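Local coordinates for vesicular integral-membrane protein VIP36 (Canis lupus familiaris, PDB 2DUR), which binds high-mannose glycans through its calcium-dependent lumenal lectin domain and helps transport and sort glycoproteins in the early secretory pathway, at residues F70-H81 / A156-D164. Residues are numbered along the deposited sequence; the frame is centred on the assembly and turned at random.
Sequences FKVHGTGKKNLH and ADFRNRDHD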
ATOM      1  N   PHE A  70       9.936   0.534  -3.545  1.00 17.60           N
ATOM      2  CA  PHE A  70       9.570  -0.865  -3.830  1.00 18.21           C
ATOM      3  C   PHE A  70      10.253  -1.302  -5.106  1.00 18.33           C
ATOM      4  O   PHE A  70      10.789  -0.490  -5.858  1.00 19.09           O
ATOM      5  CB  PHE A  70       8.039  -0.989  -3.957  1.00 18.03           C
ATOM      6  CG  PHE A  70       7.475  -0.309  -5.176  1.00 15.44           C
ATOM      7  CD1 PHE A  70       7.177   1.070  -5.135  1.00 16.88           C
ATOM      8  CD2 PHE A  70       7.273  -1.003  -6.376  1.00 17.49           C
ATOM      9  CE1 PHE A  70       6.688   1.726  -6.288  1.00 15.39           C
ATOM     10  CE2 PHE A  70       6.759  -0.365  -7.525  1.00 18.35           C
ATOM     11  CZ  PHE A  70       6.478   1.031  -7.481  1.00 16.94           C
ATOM     12  N   LYS A  71      10.243  -2.605  -5.376  1.00 17.50           N
ATOM     13  CA  LYS A  71      10.720  -3.088  -6.655  1.00 18.45           C
ATOM     14  C   LYS A  71       9.910  -4.309  -7.059  1.00 18.98           C
ATOM     15  O   LYS A  71       9.859  -5.280  -6.304  1.00 20.18           O
ATOM     16  CB  LYS A  71      12.210  -3.446  -6.589  1.00 19.01           C
ATOM     17  CG  LYS A  71      12.814  -3.573  -7.943  1.00 19.89           C
ATOM     18  CD  LYS A  71      14.293  -3.949  -7.864  1.00 24.07           C
ATOM     19  CE  LYS A  71      14.805  -4.351  -9.238  1.00 28.47           C
ATOM     20  NZ  LYS A  71      14.921  -3.201 -10.201  1.00 34.93           N
ATOM     21  N   VAL A  72       9.266  -4.230  -8.213  1.00 19.34           N
ATOM     22  CA  VAL A  72       8.572  -5.376  -8.787  1.00 20.06           C
ATOM     23  C   VAL A  72       9.334  -5.808 -10.019  1.00 20.74           C
ATOM     24  O   VAL A  72       9.505  -5.040 -10.974  1.00 21.01           O
ATOM     25  CB  VAL A  72       7.099  -5.061  -9.135  1.00 19.85           C
ATOM     26  CG1 VAL A  72       6.427  -6.296  -9.750  1.00 20.96           C
ATOM     27  CG2 VAL A  72       6.375  -4.595  -7.860  1.00 19.70           C
ATOM     28  N   HIS A  73       9.788  -7.055 -10.008  1.00 20.16           N
ATOM     29  CA  HIS A  73      10.642  -7.518 -11.085  1.00 20.55           C
ATOM     30  C   HIS A  73      10.609  -9.030 -11.197  1.00 20.50           C
ATOM     31  O   HIS A  73      10.476  -9.709 -10.204  1.00 19.63           O
ATOM     32  CB  HIS A  73      12.083  -7.021 -10.857  1.00 20.24           C
ATOM     33  CG  HIS A  73      12.679  -7.438  -9.549  1.00 20.48           C
ATOM     34  ND1 HIS A  73      13.756  -8.297  -9.478  1.00 21.04           N
ATOM     35  CD2 HIS A  73      12.345  -7.146  -8.267  1.00 20.05           C
ATOM     36  CE1 HIS A  73      14.077  -8.488  -8.210  1.00 22.35           C
ATOM     37  NE2 HIS A  73      13.244  -7.792  -7.455  1.00 23.16           N
ATOM     38  N   GLY A  74      10.724  -9.541 -12.410  1.00 21.70           N
ATOM     39  CA  GLY A  74      10.788 -10.988 -12.582  1.00 23.17           C
ATOM     40  C   GLY A  74      11.064 -11.352 -14.014  1.00 24.13           C
ATOM     41  O   GLY A  74      11.267 -10.483 -14.864  1.00 24.64           O
ATOM     42  N   THR A  75      11.056 -12.651 -14.284  1.00 25.04           N
ATOM     43  CA  THR A  75      11.518 -13.149 -15.572  1.00 26.08           C
ATOM     44  C   THR A  75      10.426 -13.722 -16.475  1.00 26.32           C
ATOM     45  O   THR A  75      10.727 -14.216 -17.566  1.00 25.21           O
ATOM     46  CB  THR A  75      12.625 -14.192 -15.388  1.00 25.77           C
ATOM     47  OG1 THR A  75      12.099 -15.302 -14.653  1.00 29.50           O
ATOM     48  CG2 THR A  75      13.816 -13.599 -14.640  1.00 28.26           C
ATOM     49  N   GLY A  76       9.161 -13.672 -16.025  1.00 26.36           N
ATOM     50  CA  GLY A  76       8.058 -14.150 -16.846  1.00 27.66           C
ATOM     51  C   GLY A  76       8.047 -13.454 -18.190  1.00 28.73           C
ATOM     52  O   GLY A  76       8.226 -12.235 -18.260  1.00 29.07           O
ATOM     53  N   LYS A  77       7.867 -14.226 -19.259  1.00 29.27           N
ATOM     54  CA  LYS A  77       7.884 -13.672 -20.615  1.00 30.30           C
ATOM     55  C   LYS A  77       6.547 -13.041 -20.989  1.00 30.91           C
ATOM     56  O   LYS A  77       5.512 -13.340 -20.375  1.00 29.95           O
ATOM     57  CB  LYS A  77       8.298 -14.738 -21.640  1.00 30.65           C
ATOM     58  CG  LYS A  77       9.656 -15.376 -21.362  1.00 32.50           C
ATOM     59  CD  LYS A  77      10.360 -15.733 -22.658  1.00 36.89           C
ATOM     60  CE  LYS A  77      11.454 -16.790 -22.485  1.00 37.89           C
ATOM     61  NZ  LYS A  77      11.853 -17.091 -21.073  1.00 38.07           N
ATOM     62  N   LYS A  78       6.578 -12.160 -21.994  1.00 31.27           N
ATOM     63  CA  LYS A  78       5.370 -11.491 -22.506  1.00 32.35           C
ATOM     64  C   LYS A  78       4.558 -10.885 -21.354  1.00 31.31           C
ATOM     65  O   LYS A  78       5.106 -10.098 -20.592  1.00 32.25           O
ATOM     66  CB  LYS A  78       4.543 -12.427 -23.399  1.00 31.99           C
ATOM     67  CG  LYS A  78       5.156 -12.641 -24.808  1.00 34.29           C
ATOM     68  CD  LYS A  78       4.414 -13.705 -25.636  1.00 34.91           C
ATOM     69  CE  LYS A  78       2.902 -13.429 -25.761  1.00 39.32           C
ATOM     70  NZ  LYS A  78       2.108 -14.632 -26.248  1.00 38.99           N
ATOM     71  N   ASN A  79       3.283 -11.248 -21.214  1.00 31.09           N
ATOM     72  CA  ASN A  79       2.469 -10.716 -20.114  1.00 30.29           C
ATOM     73  C   ASN A  79       2.292 -11.698 -18.937  1.00 28.27           C
ATOM     74  O   ASN A  79       1.450 -11.497 -18.070  1.00 28.88           O
ATOM     75  CB  ASN A  79       1.146 -10.070 -20.632  1.00 31.87           C
ATOM     76  CG  ASN A  79      -0.120 -10.966 -20.491  1.00 35.57           C
ATOM     77  OD1 ASN A  79      -1.235 -10.436 -20.297  1.00 40.36           O
ATOM     78  ND2 ASN A  79       0.029 -12.293 -20.629  1.00 38.96           N
ATOM     79  N   LEU A  80       3.140 -12.727 -18.887  1.00 25.50           N
ATOM     80  CA  LEU A  80       2.992 -13.815 -17.902  1.00 22.62           C
ATOM     81  C   LEU A  80       3.681 -13.536 -16.571  1.00 21.72           C
ATOM     82  O   LEU A  80       4.676 -14.177 -16.201  1.00 20.09           O
ATOM     83  CB  LEU A  80       3.458 -15.148 -18.520  1.00 22.86           C
ATOM     84  CG  LEU A  80       2.742 -15.582 -19.805  1.00 21.95           C
ATOM     85  CD1 LEU A  80       3.369 -16.868 -20.297  1.00 24.93           C
ATOM     86  CD2 LEU A  80       1.229 -15.792 -19.588  1.00 24.10           C
ATOM     87  N   HIS A  81       3.125 -12.573 -15.837  1.00 19.96           N
ATOM     88  CA  HIS A  81       3.632 -12.220 -14.526  1.00 19.29           C
ATOM     89  C   HIS A  81       2.466 -11.700 -13.697  1.00 17.83           C
ATOM     90  O   HIS A  81       1.432 -11.359 -14.232  1.00 19.00           O
ATOM     91  CB  HIS A  81       4.707 -11.114 -14.621  1.00 20.01           C
ATOM     92  CG  HIS A  81       4.206  -9.859 -15.272  1.00 22.90           C
ATOM     93  ND1 HIS A  81       4.450  -9.560 -16.596  1.00 26.25           N
ATOM     94  CD2 HIS A  81       3.412  -8.868 -14.803  1.00 24.69           C
ATOM     95  CE1 HIS A  81       3.855  -8.423 -16.904  1.00 26.45           C
ATOM     96  NE2 HIS A  81       3.210  -7.986 -15.836  1.00 27.51           N
ATOM     97  N   ALA A 156       0.411   2.824 -14.547  1.00 21.45           N
ATOM     98  CA  ALA A 156       1.772   3.156 -14.077  1.00 21.79           C
ATOM     99  C   ALA A 156       2.783   2.088 -14.479  1.00 22.98           C
ATOM    100  O   ALA A 156       2.573   0.903 -14.230  1.00 22.59           O
ATOM    101  CB  ALA A 156       1.798   3.368 -12.551  1.00 22.52           C
ATOM    102  N   ASP A 157       3.881   2.506 -15.113  1.00 23.01           N
ATOM    103  CA  ASP A 157       4.857   1.557 -15.655  1.00 23.78           C
ATOM    104  C   ASP A 157       5.952   1.348 -14.624  1.00 23.48           C
ATOM    105  O   ASP A 157       6.996   2.022 -14.654  1.00 23.57           O
ATOM    106  CB  ASP A 157       5.418   2.114 -16.982  1.00 24.64           C
ATOM    107  CG  ASP A 157       6.417   1.177 -17.653  1.00 26.96           C
ATOM    108  OD1 ASP A 157       6.581   0.021 -17.205  1.00 28.10           O
ATOM    109  OD2 ASP A 157       7.039   1.613 -18.652  1.00 30.79           O
ATOM    110  N   PHE A 158       5.706   0.457 -13.662  1.00 22.85           N
ATOM    111  CA  PHE A 158       6.650   0.304 -12.560  1.00 23.28           C
ATOM    112  C   PHE A 158       7.439  -1.003 -12.543  1.00 23.71           C
ATOM    113  O   PHE A 158       8.296  -1.181 -11.681  1.00 25.26           O
ATOM    114  CB  PHE A 158       5.991   0.553 -11.198  1.00 23.39           C
ATOM    115  CG  PHE A 158       4.835  -0.361 -10.899  1.00 22.67           C
ATOM    116  CD1 PHE A 158       3.540   0.116 -10.958  1.00 22.03           C
ATOM    117  CD2 PHE A 158       5.054  -1.690 -10.509  1.00 22.99           C
ATOM    118  CE1 PHE A 158       2.440  -0.728 -10.661  1.00 22.66           C
ATOM    119  CE2 PHE A 158       3.975  -2.530 -10.205  1.00 23.37           C
ATOM    120  CZ  PHE A 158       2.685  -2.058 -10.279  1.00 23.44           C
ATOM    121  N   ARG A 159       7.168  -1.902 -13.482  1.00 23.51           N
ATOM    122  CA  ARG A 159       7.790  -3.214 -13.445  1.00 24.36           C
ATOM    123  C   ARG A 159       9.096  -3.266 -14.226  1.00 24.17           C
ATOM    124  O   ARG A 159       9.184  -2.720 -15.336  1.00 24.14           O
ATOM    125  CB  ARG A 159       6.819  -4.250 -13.994  1.00 24.80           C
ATOM    126  CG  ARG A 159       7.173  -5.614 -13.612  1.00 27.34           C
ATOM    127  CD  ARG A 159       6.034  -6.567 -13.941  1.00 27.23           C
ATOM    128  NE  ARG A 159       6.613  -7.886 -14.052  1.00 29.35           N
ATOM    129  CZ  ARG A 159       7.285  -8.332 -15.103  1.00 29.97           C
ATOM    130  NH1 ARG A 159       7.447  -7.564 -16.182  1.00 34.30           N
ATOM    131  NH2 ARG A 159       7.793  -9.547 -15.074  1.00 30.25           N
ATOM    132  N   ASN A 160      10.097  -3.917 -13.642  1.00 24.23           N
ATOM    133  CA  ASN A 160      11.336  -4.232 -14.364  1.00 24.58           C
ATOM    134  C   ASN A 160      12.034  -2.972 -14.858  1.00 25.03           C
ATOM    135  O   ASN A 160      12.551  -2.955 -15.988  1.00 25.92           O
ATOM    136  CB  ASN A 160      11.057  -5.164 -15.557  1.00 24.92           C
ATOM    137  CG  ASN A 160      11.012  -6.646 -15.161  1.00 25.24           C
ATOM    138  OD1 ASN A 160      11.385  -7.017 -14.054  1.00 26.18           O
ATOM    139  ND2 ASN A 160      10.568  -7.491 -16.080  1.00 28.71           N
ATOM    140  N   ARG A 161      12.043  -1.935 -14.027  1.00 24.72           N
ATOM    141  CA  ARG A 161      12.746  -0.698 -14.372  1.00 25.93           C
ATOM    142  C   ARG A 161      14.239  -0.764 -14.025  1.00 26.27           C
ATOM    143  O   ARG A 161      14.637  -1.447 -13.089  1.00 26.25           O
ATOM    144  CB  ARG A 161      12.085   0.503 -13.682  1.00 25.28           C
ATOM    145  CG  ARG A 161      10.572   0.633 -13.927  1.00 25.46           C
ATOM    146  CD  ARG A 161      10.199   0.691 -15.412  1.00 25.67           C
ATOM    147  NE  ARG A 161      10.868   1.811 -16.092  1.00 27.81           N
ATOM    148  CZ  ARG A 161      10.324   3.014 -16.315  1.00 27.81           C
ATOM    149  NH1 ARG A 161       9.072   3.298 -15.943  1.00 25.54           N
ATOM    150  NH2 ARG A 161      11.039   3.953 -16.931  1.00 26.26           N
ATOM    151  N   ASP A 162      15.060  -0.000 -14.751  1.00 28.33           N
ATOM    152  CA  ASP A 162      16.518  -0.006 -14.514  1.00 29.07           C
ATOM    153  C   ASP A 162      17.022   0.965 -13.444  1.00 28.77           C
ATOM    154  O   ASP A 162      18.235   1.159 -13.283  1.00 29.44           O
ATOM    155  CB  ASP A 162      17.265   0.213 -15.823  1.00 30.71           C
ATOM    156  CG  ASP A 162      17.049  -0.923 -16.806  1.00 33.84           C
ATOM    157  OD1 ASP A 162      16.824  -2.072 -16.353  1.00 39.27           O
ATOM    158  OD2 ASP A 162      17.101  -0.668 -18.031  1.00 39.63           O
ATOM    159  N   HIS A 163      16.093   1.555 -12.702  1.00 26.65           N
ATOM    160  CA  HIS A 163      16.391   2.549 -11.691  1.00 25.88           C
ATOM    161  C   HIS A 163      15.342   2.398 -10.596  1.00 25.23           C
ATOM    162  O   HIS A 163      14.322   1.717 -10.815  1.00 25.50           O
ATOM    163  CB  HIS A 163      16.308   3.956 -12.315  1.00 25.44           C
ATOM    164  CG  HIS A 163      15.099   4.160 -13.178  1.00 25.25           C
ATOM    165  ND1 HIS A 163      15.150   4.136 -14.554  1.00 25.17           N
ATOM    166  CD2 HIS A 163      13.798   4.375 -12.856  1.00 24.10           C
ATOM    167  CE1 HIS A 163      13.941   4.330 -15.046  1.00 26.71           C
ATOM    168  NE2 HIS A 163      13.099   4.478 -14.036  1.00 24.24           N
ATOM    169  N   ASP A 164      15.579   3.019  -9.446  1.00 25.10           N
ATOM    170  CA  ASP A 164      14.661   2.911  -8.304  1.00 24.45           C
ATOM    171  C   ASP A 164      13.263   3.443  -8.629  1.00 23.86           C
ATOM    172  O   ASP A 164      13.112   4.402  -9.383  1.00 23.80           O
ATOM    173  CB  ASP A 164      15.232   3.603  -7.067  1.00 25.36           C
ATOM    174  CG  ASP A 164      16.495   2.939  -6.549  1.00 27.37           C
ATOM    175  OD1 ASP A 164      16.717   1.746  -6.824  1.00 28.70           O
ATOM    176  OD2 ASP A 164      17.252   3.625  -5.834  1.00 33.18           O
TER
HETATM  177  O   HOH W   1      11.831  -2.303 -11.297  1.00 24.24           O
HETATM  178  O   HOH W   2      13.500  -0.642  -9.722  1.00 27.56           O
HETATM  179  O   HOH W   3      16.412  -1.164 -10.213  1.00 51.91           O
HETATM  180  O   HOH W   4       9.535  -1.687  -9.579  1.00 20.78           O
HETATM  181  O   HOH W   5       7.808 -12.687 -13.720  1.00 27.32           O
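Arg159 lays its guanidinium flat on one face of the His81 imidazole, the planes 11° apart and the centres separated by 3.6 Å. Arginine suits the place because its long chain, extended from CG to NE, also sets CD over the same ring, while NE makes a salt bridge to Asp216. On the opposite face Asn160 CG sits over the rim of the guanidinium. The short Asn160 side chain reaches the backbone of Gly74 with both ends of its amide: OD1 accepts from Gly74 N at 3.1 Å, and ND2 gives a weak bond to Gly74 O. The backbone Asn160 N donates to Val72 O at 3.0 Å, nearly straight. In this legume-lectin-like β-sandwich, the loop before strand 165-172 is thereby fastened to the end of strand 64-73. The His81 side chain lies about 5 Å from those of Tyr116 and Leu214, two carbohydrate-binding residues. Deeper, Phe70 turns its edge toward the face of Phe158 in an offset edge-to-face pair, planes at 80°, with Phe70 CE2 3.7 Å from Phe158 CD2; both are buried, where apolar rings bring no polar group to satisfy. Branched Val72 serves two neighbours: CG2 packs against Phe158 CE2, whereas CG1, anti to the backbone N (chi1 179°), meets Arg159 CG at 4.0 Å.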